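Local coordinates for protein lipase aflb (Neosartorya fumigata, PDB 6IDY) that probably hydrolyses the ester bonds of triglycerides and related lipids, as a fungal lipase built on the alpha/beta-hydrolase fold, at residues 59-62 with 63-67; 290-293 with 294-297; 84-87 with 88-92. All coordinates share one frame; numbering follows the deposited sequence.

Overall arrangement
Each contact lies within one short run of chain at a helix end: contacts 1 and 2 at the starts of helices 63-73 and 293-299, contact 3 over the last two turns and exit of helix 81-90. Contacts 1 and 3 are neighbours, their centres 14 Å apart, and they touch where Asp59 OD1 comes within 3.9 Å of Gly92 O. Contact 2 lies across the chain's centre from contact 1, 40 Å away between centres, and 32 Å from contact 3. It belongs to the helices beside the mainly parallel sheet of the hydrolase core. The calcium ion is held by Asp255, Ala377, His380 and Gly382, so no residue of these contacts ligates it.

Contact 1 (59-62 with 63-67); sequences DAKS and VQEAF
Ser62, the N-cap, and Glu65, in the first turn, carry this contact. With chi1 at 69°, Ser62 OG stands between its own backbone N and carbonyl carbon, and it accepts a weak, 3.3 Å bond from Glu65 N. The aliphatic part of Glu65 lies against the same hydroxyl, CG being 3.6 Å from Ser62 OG. Beyond CG the glutamate runs out extended and returns to the chain before the helix, where Lys61 N donates to Glu65 OE1 at 2.9 Å. That bond is nearly straight (168°) but meets the carboxylate on its anti side, 31° out of plane. The pattern is an N-cap at the start of helix 63-73. It differs from the classical capping box in that the glutamate takes the N-H one residue ahead of the cap. The first helical turn closes with Ala66 N donating to Ser62 O at 3.3 Å. Lys61 NZ stays 4.5 Å from Glu65 OE1, beyond a salt bridge, and a water joins the two charges instead, 2.8 Å from Lys61 NZ and 2.7 Å from Glu65 OE2. On the buried side Ala60 CB packs on Ala66 CB, while Val63 and Ala66 face helix 405-412.

Contact 2 (290-293 with 294-297); sequences WNTE and FIRT
Arg296 folds back over the turn that precedes its helix and grips both Glu293 and Asn291. Its CG is trans to the backbone N, and bends at chi2 and chi3 (50°) carry the guanidinium across Glu293 CA and Thr292 O, which lie over one of its faces. Glu293, itself bent at chi2, meets it with OE2: the salt bridge to Arg296 NH2 is 2.8 Å, with a weak addition from NE. The planes are 64° apart and both nitrogens use OE2, so this is not the coplanar pairing through both carboxylate oxygens. Asn291 O takes Arg296 NH1 at 3.0 Å, the donor standing 58° above the carbonyl plane, and a water links that oxygen to NH2. Thr292 is the N-cap; its OG1 accepts weakly from Ile295 N at 3.3 Å, and its hydrogen goes to Gln287 O, its strongest partner, or is shared with Gly289 O. One turn on, Thr297 N (2.8 Å) and Thr297 OG1 (2.7 Å) reach Glu293 O from opposite faces of its plane. The N-H groups of Glu293 and Phe294, first in helix 293-299, bond to Glu432's carboxylate. Ile295 and Thr297 pack on helix 235-245, while Phe294 stacks on Trp241 there and touches helix 205-223.

Contact 3 (84-87 with 88-92); sequences MTRE and ILTVG
Chi1 of -171° sends the Met84 chain off on the side of its carbonyl, and the bend at chi2 (70°) brings its terminal methyl up to Ile88. The result is an apolar contact one turn apart, Met84 CE to Ile88 CD1 at 3.6 Å, the two chains crossing at a slant. In the backbone, Ile88 N donates to Met84 O at 3.0 Å. The Thr90 hydroxyl sits beside its own backbone N and turns back to donate to Arg86 O at 2.9 Å, from 45° above the carbonyl plane, while the backbone bond from Thr90 N to the same oxygen is weak at 3.4 Å. Helix 81-90 ends here in a Schellman motif, marked by Gly92 at positive phi and by Gly92 N bonding to Leu89 O at 3.0 Å. Just before it, Val91 N to Glu87 O, 2.9 Å, is still an ordinary helical bond between residues four apart. Glu87 sets OE1 alongside Thr90, 3.7 Å from Thr90 CB. Met84, Glu87 and Val91 touch Ile73 at the end of helix 63-73, whereas Leu89 packs on helix 31-47 through Ile40 and Glu43.

Contact 1 (59-62 with 63-67)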
loop_
_atom_site.group_PDB
_atom_site.type_symbol
_atom_site.label_atom_id
_atom_site.label_comp_id
_atom_site.label_asym_id
_atom_site.label_seq_id
_atom_site.Cartn_x
_atom_site.Cartn_y
_atom_site.Cartn_z
ATOM N N ASP A 59 -17.747 -16.976 -11.959
ATOM C CA ASP A 59 -16.321 -16.635 -11.883
ATOM C C ASP A 59 -15.742 -16.160 -13.204
ATOM O O ASP A 59 -16.247 -16.519 -14.266
ATOM C CB ASP A 59 -15.497 -17.816 -11.346
ATOM C CG ASP A 59 -15.714 -18.127 -9.879
ATOM O OD1 ASP A 59 -15.869 -17.174 -9.086
ATOM O OD2 ASP A 59 -15.702 -19.324 -9.520
ATOM N N ALA A 60 -14.685 -15.337 -13.136
ATOM C CA ALA A 60 -14.008 -14.831 -14.325
ATOM C C ALA A 60 -13.227 -15.983 -14.957
ATOM O O ALA A 60 -12.468 -16.660 -14.264
ATOM C CB ALA A 60 -13.078 -13.687 -13.956
ATOM N N LYS A 61 -13.503 -16.268 -16.236
ATOM C CA LYS A 61 -12.854 -17.336 -17.000
ATOM C C LYS A 61 -11.528 -16.841 -17.571
ATOM O O LYS A 61 -10.651 -17.645 -17.901
ATOM C CB LYS A 61 -13.764 -17.809 -18.144
ATOM C CG LYS A 61 -14.949 -18.639 -17.681
ATOM C CD LYS A 61 -15.864 -19.006 -18.839
ATOM C CE LYS A 61 -17.097 -19.752 -18.386
ATOM N NZ LYS A 61 -18.010 -18.882 -17.595
ATOM N N SER A 62 -11.396 -15.515 -17.699
ATOM C CA SER A 62 -10.226 -14.854 -18.250
ATOM C C SER A 62 -9.990 -13.500 -17.566
ATOM O O SER A 62 -10.817 -13.049 -16.769
ATOM C CB SER A 62 -10.423 -14.640 -19.746
ATOM O OG SER A 62 -11.441 -13.677 -19.943
ATOM N N VAL A 63 -8.869 -12.851 -17.918
ATOM C CA VAL A 63 -8.452 -11.544 -17.420
ATOM C C VAL A 63 -9.442 -10.466 -17.900
ATOM O O VAL A 63 -9.811 -9.593 -17.115
ATOM C CB VAL A 63 -6.982 -11.251 -17.834
ATOM C CG1 VAL A 63 -6.568 -9.827 -17.469
ATOM C CG2 VAL A 63 -6.029 -12.266 -17.208
ATOM N N GLN A 64 -9.895 -10.554 -19.169
ATOM C CA GLN A 64 -10.872 -9.629 -19.749
ATOM C C GLN A 64 -12.211 -9.695 -19.005
ATOM O O GLN A 64 -12.813 -8.650 -18.770
ATOM C CB GLN A 64 -11.050 -9.870 -21.261
ATOM C CG GLN A 64 -11.951 -8.858 -21.990
ATOM C CD GLN A 64 -11.489 -7.424 -21.863
ATOM O OE1 GLN A 64 -12.038 -6.634 -21.085
ATOM N NE2 GLN A 64 -10.469 -7.054 -22.625
ATOM N N GLU A 65 -12.648 -10.905 -18.597
ATOM C CA GLU A 65 -13.883 -11.082 -17.827
ATOM C C GLU A 65 -13.787 -10.397 -16.463
ATOM O O GLU A 65 -14.767 -9.807 -16.015
ATOM C CB GLU A 65 -14.233 -12.563 -17.656
ATOM C CG GLU A 65 -14.862 -13.170 -18.896
ATOM C CD GLU A 65 -15.815 -14.321 -18.648
ATOM O OE1 GLU A 65 -15.681 -15.003 -17.607
ATOM O OE2 GLU A 65 -16.698 -14.546 -19.505
ATOM N N ALA A 66 -12.603 -10.455 -15.823
ATOM C CA ALA A 66 -12.342 -9.815 -14.536
ATOM C C ALA A 66 -12.464 -8.299 -14.670
ATOM O O ALA A 66 -13.116 -7.675 -13.830
ATOM C CB ALA A 66 -10.958 -10.188 -14.033
ATOM N N PHE A 67 -11.873 -7.716 -15.748
ATOM C CA PHE A 67 -11.945 -6.283 -16.029
ATOM C C PHE A 67 -13.354 -5.845 -16.387
ATOM O O PHE A 67 -13.751 -4.746 -15.997
ATOM C CB PHE A 67 -10.939 -5.857 -17.110
ATOM C CG PHE A 67 -9.539 -5.640 -16.595
ATOM C CD1 PHE A 67 -9.253 -4.588 -15.728
ATOM C CD2 PHE A 67 -8.501 -6.468 -16.993
ATOM C CE1 PHE A 67 -7.954 -4.385 -15.255
ATOM C CE2 PHE A 67 -7.197 -6.256 -16.530
ATOM C CZ PHE A 67 -6.934 -5.219 -15.661
HETATM O O HOH W 1 -18.477 -16.617 -19.197
#

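Contact 2 (290-293 with 294-297)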
loop_
_atom_site.group_PDB
_atom_site.type_symbol
_atom_site.label_atom_id
_atom_site.label_comp_id
_atom_site.label_asym_id
_atom_site.label_seq_id
_atom_site.Cartn_x
_atom_site.Cartn_y
_atom_site.Cartn_z
ATOM N N TRP A 290 -7.194 15.502 3.431
ATOM C CA TRP A 290 -6.440 16.514 2.680
ATOM C C TRP A 290 -5.846 17.636 3.522
ATOM O O TRP A 290 -4.699 18.015 3.296
ATOM C CB TRP A 290 -7.325 17.133 1.581
ATOM C CG TRP A 290 -6.566 17.925 0.555
ATOM C CD1 TRP A 290 -6.303 19.263 0.580
ATOM C CD2 TRP A 290 -5.959 17.417 -0.641
ATOM N NE1 TRP A 290 -5.594 19.627 -0.541
ATOM C CE2 TRP A 290 -5.360 18.511 -1.305
ATOM C CE3 TRP A 290 -5.893 16.146 -1.238
ATOM C CZ2 TRP A 290 -4.684 18.371 -2.523
ATOM C CZ3 TRP A 290 -5.224 16.009 -2.446
ATOM C CH2 TRP A 290 -4.642 17.114 -3.085
ATOM N N ASN A 291 -6.635 18.195 4.447
ATOM C CA ASN A 291 -6.242 19.361 5.235
ATOM C C ASN A 291 -5.865 19.075 6.691
ATOM O O ASN A 291 -5.874 19.996 7.519
ATOM C CB ASN A 291 -7.338 20.429 5.159
ATOM C CG ASN A 291 -7.047 21.425 4.068
ATOM O OD1 ASN A 291 -6.329 22.416 4.270
ATOM N ND2 ASN A 291 -7.560 21.162 2.877
ATOM N N THR A 292 -5.463 17.840 6.992
ATOM C CA THR A 292 -5.106 17.492 8.363
ATOM C C THR A 292 -3.799 18.112 8.807
ATOM O O THR A 292 -2.981 18.511 7.975
ATOM C CB THR A 292 -5.086 15.981 8.558
ATOM O OG1 THR A 292 -4.093 15.412 7.699
ATOM C CG2 THR A 292 -6.457 15.353 8.335
ATOM N N GLU A 293 -3.604 18.183 10.135
ATOM C CA GLU A 293 -2.365 18.655 10.736
ATOM C C GLU A 293 -1.247 17.686 10.367
ATOM O O GLU A 293 -0.137 18.134 10.117
ATOM C CB GLU A 293 -2.498 18.783 12.260
ATOM C CG GLU A 293 -3.064 20.129 12.690
ATOM C CD GLU A 293 -2.206 21.331 12.333
ATOM O OE1 GLU A 293 -1.014 21.355 12.719
ATOM O OE2 GLU A 293 -2.728 22.248 11.661
ATOM N N PHE A 294 -1.557 16.371 10.264
ATOM C CA PHE A 294 -0.581 15.357 9.864
ATOM C C PHE A 294 0.030 15.671 8.490
ATOM O O PHE A 294 1.248 15.738 8.371
ATOM C CB PHE A 294 -1.182 13.933 9.876
ATOM C CG PHE A 294 -0.193 12.936 9.316
ATOM C CD1 PHE A 294 0.886 12.500 10.082
ATOM C CD2 PHE A 294 -0.253 12.547 7.981
ATOM C CE1 PHE A 294 1.849 11.654 9.537
ATOM C CE2 PHE A 294 0.723 11.715 7.432
ATOM C CZ PHE A 294 1.781 11.297 8.206
ATOM N N ILE A 295 -0.825 15.817 7.461
ATOM C CA ILE A 295 -0.436 16.100 6.078
ATOM C C ILE A 295 0.328 17.425 5.983
ATOM O O ILE A 295 1.394 17.459 5.373
ATOM C CB ILE A 295 -1.675 16.016 5.126
ATOM C CG1 ILE A 295 -2.221 14.559 5.024
ATOM C CG2 ILE A 295 -1.403 16.619 3.734
ATOM C CD1 ILE A 295 -1.265 13.483 4.481
ATOM N N ARG A 296 -0.201 18.488 6.611
ATOM C CA ARG A 296 0.417 19.818 6.649
ATOM C C ARG A 296 1.813 19.755 7.296
ATOM O O ARG A 296 2.743 20.393 6.794
ATOM C CB ARG A 296 -0.493 20.790 7.408
ATOM C CG ARG A 296 -0.044 22.252 7.409
ATOM C CD ARG A 296 -1.215 23.232 7.454
ATOM N NE ARG A 296 -2.188 22.920 8.506
ATOM C CZ ARG A 296 -3.377 22.359 8.291
ATOM N NH1 ARG A 296 -3.756 22.039 7.060
ATOM N NH2 ARG A 296 -4.190 22.106 9.306
ATOM N N THR A 297 1.954 18.978 8.397
ATOM C CA THR A 297 3.239 18.807 9.093
ATOM C C THR A 297 4.223 18.084 8.182
ATOM O O THR A 297 5.363 18.511 8.073
ATOM C CB THR A 297 3.059 18.074 10.435
ATOM O OG1 THR A 297 2.169 18.831 11.253
ATOM C CG2 THR A 297 4.381 17.871 11.180
HETATM O O HOH W 2 -6.440 20.815 10.355
#

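Contact 3 (84-87 with 88-92)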
loop_
_atom_site.group_PDB
_atom_site.type_symbol
_atom_site.label_atom_id
_atom_site.label_comp_id
_atom_site.label_asym_id
_atom_site.label_seq_id
_atom_site.Cartn_x
_atom_site.Cartn_y
_atom_site.Cartn_z
ATOM N N MET A 84 -17.248 -0.062 -3.612
ATOM C CA MET A 84 -16.296 -0.948 -4.284
ATOM C C MET A 84 -16.251 -2.320 -3.580
ATOM O O MET A 84 -16.430 -3.338 -4.240
ATOM C CB MET A 84 -14.897 -0.306 -4.347
ATOM C CG MET A 84 -13.913 -1.069 -5.216
ATOM S SD MET A 84 -14.293 -0.981 -6.972
ATOM C CE MET A 84 -13.457 -2.413 -7.574
ATOM N N THR A 85 -16.076 -2.329 -2.245
ATOM C CA THR A 85 -15.986 -3.547 -1.419
ATOM C C THR A 85 -17.249 -4.403 -1.510
ATOM O O THR A 85 -17.141 -5.620 -1.650
ATOM C CB THR A 85 -15.592 -3.211 0.031
ATOM O OG1 THR A 85 -14.475 -2.326 0.006
ATOM C CG2 THR A 85 -15.219 -4.450 0.839
ATOM N N ARG A 86 -18.433 -3.767 -1.462
ATOM C CA ARG A 86 -19.721 -4.458 -1.568
ATOM C C ARG A 86 -19.912 -5.079 -2.965
ATOM O O ARG A 86 -20.307 -6.237 -3.063
ATOM C CB ARG A 86 -20.875 -3.487 -1.244
ATOM C CG ARG A 86 -22.260 -4.140 -1.233
ATOM C CD ARG A 86 -23.336 -3.199 -1.749
ATOM N NE ARG A 86 -24.050 -2.524 -0.663
ATOM C CZ ARG A 86 -23.790 -1.291 -0.239
ATOM N NH1 ARG A 86 -22.823 -0.575 -0.805
ATOM N NH2 ARG A 86 -24.490 -0.764 0.757
ATOM N N GLU A 87 -19.640 -4.306 -4.028
ATOM C CA GLU A 87 -19.836 -4.726 -5.421
ATOM C C GLU A 87 -18.863 -5.807 -5.898
ATOM O O GLU A 87 -19.224 -6.576 -6.787
ATOM C CB GLU A 87 -19.829 -3.522 -6.374
ATOM C CG GLU A 87 -21.023 -2.593 -6.218
ATOM C CD GLU A 87 -22.390 -3.246 -6.309
ATOM O OE1 GLU A 87 -22.627 -4.010 -7.272
ATOM O OE2 GLU A 87 -23.224 -2.992 -5.410
ATOM N N ILE A 88 -17.650 -5.873 -5.297
ATOM C CA ILE A 88 -16.603 -6.871 -5.548
ATOM C C ILE A 88 -17.201 -8.293 -5.418
ATOM O O ILE A 88 -16.955 -9.150 -6.271
ATOM C CB ILE A 88 -15.407 -6.590 -4.579
ATOM C CG1 ILE A 88 -14.448 -5.499 -5.138
ATOM C CG2 ILE A 88 -14.640 -7.836 -4.133
ATOM C CD1 ILE A 88 -13.620 -5.829 -6.347
ATOM N N LEU A 89 -18.029 -8.514 -4.385
ATOM C CA LEU A 89 -18.689 -9.803 -4.199
ATOM C C LEU A 89 -19.977 -9.936 -5.000
ATOM O O LEU A 89 -20.261 -11.029 -5.490
ATOM C CB LEU A 89 -18.914 -10.128 -2.717
ATOM C CG LEU A 89 -17.684 -10.569 -1.906
ATOM C CD1 LEU A 89 -18.084 -10.960 -0.513
ATOM C CD2 LEU A 89 -16.957 -11.756 -2.559
ATOM N N THR A 90 -20.745 -8.834 -5.158
ATOM C CA THR A 90 -22.016 -8.805 -5.910
ATOM C C THR A 90 -21.811 -9.260 -7.366
ATOM O O THR A 90 -22.614 -10.035 -7.886
ATOM C CB THR A 90 -22.680 -7.415 -5.803
ATOM O OG1 THR A 90 -22.771 -7.047 -4.427
ATOM C CG2 THR A 90 -24.077 -7.369 -6.434
ATOM N N VAL A 91 -20.714 -8.806 -7.998
ATOM C CA VAL A 91 -20.359 -9.165 -9.378
ATOM C C VAL A 91 -19.659 -10.536 -9.458
ATOM O O VAL A 91 -19.372 -11.008 -10.557
ATOM C CB VAL A 91 -19.555 -8.054 -10.117
ATOM C CG1 VAL A 91 -20.315 -6.729 -10.134
ATOM C CG2 VAL A 91 -18.151 -7.882 -9.538
ATOM N N GLY A 92 -19.372 -11.133 -8.301
ATOM C CA GLY A 92 -18.714 -12.430 -8.188
ATOM C C GLY A 92 -17.284 -12.447 -8.691
ATOM O O GLY A 92 -16.858 -13.420 -9.314
#